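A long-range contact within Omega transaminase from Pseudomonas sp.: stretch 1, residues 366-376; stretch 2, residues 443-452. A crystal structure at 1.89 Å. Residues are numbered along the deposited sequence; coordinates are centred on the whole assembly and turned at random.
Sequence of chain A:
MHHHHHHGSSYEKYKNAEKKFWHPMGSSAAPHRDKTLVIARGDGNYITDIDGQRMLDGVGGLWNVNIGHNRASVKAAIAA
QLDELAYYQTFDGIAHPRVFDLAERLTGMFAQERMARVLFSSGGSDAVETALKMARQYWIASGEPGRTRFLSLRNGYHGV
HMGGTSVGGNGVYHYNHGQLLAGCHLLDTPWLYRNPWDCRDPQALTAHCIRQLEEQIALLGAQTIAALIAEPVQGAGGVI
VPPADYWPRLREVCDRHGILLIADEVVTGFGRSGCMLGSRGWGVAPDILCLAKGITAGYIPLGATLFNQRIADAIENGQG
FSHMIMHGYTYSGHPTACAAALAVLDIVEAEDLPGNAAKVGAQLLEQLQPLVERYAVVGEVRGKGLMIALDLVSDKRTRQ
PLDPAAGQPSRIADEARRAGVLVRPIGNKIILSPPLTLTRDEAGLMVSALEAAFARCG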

# COMPACT_ATOMS: atom_id res chain seq x y z
N GLU A 366 -22.60 -23.74 -33.02
CA GLU A 366 -23.92 -24.15 -33.47
C GLU A 366 -24.22 -25.59 -33.06
O GLU A 366 -25.30 -25.90 -32.55
CB GLU A 366 -24.01 -24.01 -34.99
CG GLU A 366 -25.19 -24.73 -35.65
CD GLU A 366 -25.07 -24.75 -37.19
OE1 GLU A 366 -24.16 -24.09 -37.73
OE2 GLU A 366 -25.89 -25.44 -37.84
N GLN A 367 -23.26 -26.48 -33.29
CA GLN A 367 -23.45 -27.90 -33.02
C GLN A 367 -23.55 -28.21 -31.53
O GLN A 367 -24.05 -29.29 -31.17
CB GLN A 367 -22.30 -28.70 -33.65
CG GLN A 367 -22.30 -28.68 -35.16
CD GLN A 367 -21.19 -29.52 -35.74
OE1 GLN A 367 -20.37 -29.03 -36.52
NE2 GLN A 367 -21.13 -30.80 -35.36
N LEU A 368 -23.08 -27.31 -30.66
CA LEU A 368 -23.10 -27.53 -29.22
C LEU A 368 -24.38 -27.05 -28.55
O LEU A 368 -24.62 -27.42 -27.39
CB LEU A 368 -21.88 -26.85 -28.59
CG LEU A 368 -20.55 -27.52 -28.97
CD1 LEU A 368 -19.36 -26.60 -28.72
CD2 LEU A 368 -20.37 -28.83 -28.22
N GLN A 369 -25.19 -26.24 -29.23
CA GLN A 369 -26.40 -25.72 -28.61
C GLN A 369 -27.40 -26.80 -28.19
O GLN A 369 -28.01 -26.63 -27.11
CB GLN A 369 -27.05 -24.70 -29.56
CG GLN A 369 -26.15 -23.50 -29.76
CD GLN A 369 -25.80 -22.84 -28.43
OE1 GLN A 369 -26.68 -22.55 -27.63
NE2 GLN A 369 -24.52 -22.63 -28.19
N PRO A 370 -27.64 -27.87 -28.94
CA PRO A 370 -28.58 -28.91 -28.46
C PRO A 370 -28.19 -29.53 -27.13
O PRO A 370 -29.07 -30.08 -26.45
CB PRO A 370 -28.55 -29.95 -29.58
CG PRO A 370 -28.26 -29.16 -30.79
CD PRO A 370 -27.27 -28.12 -30.35
N LEU A 371 -26.92 -29.45 -26.72
CA LEU A 371 -26.52 -29.94 -25.41
C LEU A 371 -27.26 -29.21 -24.30
O LEU A 371 -27.54 -29.79 -23.24
CB LEU A 371 -25.01 -29.81 -25.21
CG LEU A 371 -24.06 -30.79 -25.91
CD1 LEU A 371 -22.62 -30.39 -25.62
CD2 LEU A 371 -24.31 -32.24 -25.51
N VAL A 372 -27.55 -27.93 -24.50
CA VAL A 372 -28.23 -27.13 -23.48
C VAL A 372 -29.58 -27.73 -23.13
O VAL A 372 -29.94 -27.87 -21.95
CB VAL A 372 -28.37 -25.68 -23.95
CG1 VAL A 372 -29.09 -24.84 -22.91
CG2 VAL A 372 -26.99 -25.10 -24.26
N GLU A 373 -30.37 -28.08 -24.14
CA GLU A 373 -31.68 -28.68 -23.89
C GLU A 373 -31.56 -30.12 -23.40
O GLU A 373 -32.33 -30.55 -22.52
CB GLU A 373 -32.55 -28.59 -25.14
CG GLU A 373 -33.00 -27.17 -25.48
CD GLU A 373 -31.86 -26.22 -25.82
OE1 GLU A 373 -30.74 -26.70 -26.09
OE2 GLU A 373 -32.09 -24.99 -25.82
N ARG A 374 -30.61 -30.89 -23.95
CA ARG A 374 -30.52 -32.31 -23.63
C ARG A 374 -30.15 -32.55 -22.17
O ARG A 374 -30.66 -33.48 -21.54
CB ARG A 374 -29.51 -33.00 -24.54
CG ARG A 374 -29.90 -33.09 -26.01
CD ARG A 374 -28.80 -33.75 -26.83
NE ARG A 374 -28.92 -33.49 -28.26
CZ ARG A 374 -29.18 -34.42 -29.18
NH1 ARG A 374 -29.32 -35.69 -28.81
NH2 ARG A 374 -29.27 -34.09 -30.46
N TYR A 375 -29.26 -31.73 -21.62
CA TYR A 375 -28.62 -32.00 -20.34
C TYR A 375 -28.90 -30.86 -19.37
O TYR A 375 -28.55 -29.71 -19.64
CB TYR A 375 -27.12 -32.21 -20.53
CG TYR A 375 -26.77 -33.47 -21.30
CD1 TYR A 375 -26.86 -34.72 -20.71
CD2 TYR A 375 -26.37 -33.40 -22.63
CE1 TYR A 375 -26.55 -35.87 -21.40
CE2 TYR A 375 -26.06 -34.55 -23.34
CZ TYR A 375 -26.15 -35.78 -22.72
OH TYR A 375 -25.83 -36.93 -23.42
N ALA A 376 -29.56 -31.19 -18.25
CA ALA A 376 -29.87 -30.18 -17.24
C ALA A 376 -28.62 -29.44 -16.76
O ALA A 376 -28.66 -28.23 -16.54
CB ALA A 376 -30.60 -30.82 -16.06
N ALA A 443 -13.92 -30.56 -35.69
CA ALA A 443 -14.96 -29.91 -34.89
C ALA A 443 -16.10 -30.86 -34.57
O ALA A 443 -16.66 -30.82 -33.47
CB ALA A 443 -15.48 -28.66 -35.62
N GLY A 444 -16.49 -31.70 -35.53
CA GLY A 444 -17.48 -32.73 -35.27
C GLY A 444 -17.00 -33.77 -34.26
O GLY A 444 -17.79 -34.26 -33.44
N LEU A 445 -15.72 -34.15 -34.34
CA LEU A 445 -15.17 -35.08 -33.36
C LEU A 445 -15.30 -34.54 -31.94
O LEU A 445 -15.59 -35.29 -31.00
CB LEU A 445 -13.71 -35.39 -33.68
CG LEU A 445 -12.91 -36.11 -32.59
CD1 LEU A 445 -13.54 -37.44 -32.19
CD2 LEU A 445 -11.47 -36.32 -33.03
N MET A 446 -15.07 -33.24 -31.77
CA MET A 446 -15.21 -32.62 -30.45
C MET A 446 -16.65 -32.64 -29.98
O MET A 446 -16.92 -32.86 -28.79
CB MET A 446 -14.65 -31.22 -30.50
CG MET A 446 -13.17 -31.24 -30.74
SD MET A 446 -12.46 -29.61 -30.61
CE MET A 446 -12.50 -29.38 -28.83
N VAL A 447 -17.59 -32.38 -30.88
CA VAL A 447 -19.01 -32.46 -30.54
C VAL A 447 -19.35 -33.86 -30.05
O VAL A 447 -20.00 -34.03 -29.01
CB VAL A 447 -19.86 -32.07 -31.76
CG1 VAL A 447 -21.33 -32.39 -31.53
CG2 VAL A 447 -19.68 -30.61 -32.07
N SER A 448 -18.91 -34.88 -30.78
CA SER A 448 -19.27 -36.25 -30.44
C SER A 448 -18.72 -36.67 -29.08
O SER A 448 -19.37 -37.43 -28.36
CB SER A 448 -18.76 -37.20 -31.53
OG SER A 448 -19.39 -36.92 -32.77
N ALA A 449 -17.51 -36.22 -28.74
CA ALA A 449 -16.89 -36.65 -27.49
C ALA A 449 -17.56 -36.01 -26.28
O ALA A 449 -17.70 -36.66 -25.23
CB ALA A 449 -15.39 -36.34 -27.50
N LEU A 450 -17.97 -34.75 -26.39
CA LEU A 450 -18.68 -34.10 -25.29
C LEU A 450 -20.07 -34.69 -25.11
O LEU A 450 -20.54 -34.87 -23.98
CB LEU A 450 -18.74 -32.59 -25.52
CG LEU A 450 -17.35 -31.95 -25.41
CD1 LEU A 450 -17.30 -30.58 -26.08
CD2 LEU A 450 -16.92 -31.88 -23.94
N GLU A 451 -20.77 -34.96 -26.22
CA GLU A 451 -22.06 -35.65 -26.14
C GLU A 451 -21.92 -36.97 -25.38
O GLU A 451 -22.75 -37.29 -24.51
CB GLU A 451 -22.58 -35.91 -27.56
CG GLU A 451 -23.03 -34.67 -28.32
CD GLU A 451 -23.61 -35.01 -29.69
OE1 GLU A 451 -23.26 -36.09 -30.23
OE2 GLU A 451 -24.40 -34.21 -30.24
N ALA A 452 -20.88 -37.74 -25.68
CA ALA A 452 -20.62 -38.98 -24.95
C ALA A 452 -20.32 -38.71 -23.48
O ALA A 452 -20.81 -39.42 -22.60
CB ALA A 452 -19.46 -39.74 -25.59

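The second stretch is an unbroken run of helix, its backbone held by i to i+4 bonds such as Glu 451 N to Val 447 O (3.0 Å). Against it packs a more irregular segment that places Gln 367, Leu 368, Leu 371 and Tyr 375 along one flank. No clear hydrogen bond joins the two, so fit of shape carries most of this contact.

Val 447 is the chief bump. Its CB points toward the other segment, and the backbones come near here, with Leu 368 CA and Val 447 CA 6.5 Å apart. Its CG2 methyl lies between two neighbours: Gln 367 NE2 at 3.6 Å and Leu 368 CD2 at 4.3 Å. A short, branched side chain suits such a place, because it presents a methyl without requiring much depth.

Gln 367 lays its long side chain over this valine. Gly 444, one helical turn before Val 447, offers bare backbone there, and Gln 367 NE2 comes within 4.1 Å of Gly 444 CA. The fit is not tight, since a CB on the glycine would still find room. The amide's OE1 is hydrogen-bonded elsewhere in the structure, so the polar end is not left wholly unsatisfied.

The leucines build the apolar part. Leu 368 starts out sideways, but its end comes nearer, bringing CD2 to 4.1 Å from Leu 450 CD1. Leu 371 points toward the helix and straddles two residues: its CD1 lies 4.5 Å from Leu 450 CB, while its CD2 rests 3.9 Å from Glu 451 CG. Glutamate serves here through its methylene groups, which cover the leucine while the carboxylate extends beyond.

Tyr 375, the first residue to leave helical geometry, is long enough to bring its OH to 3.3 Å from Glu 451 O, which lies obliquely to the ring.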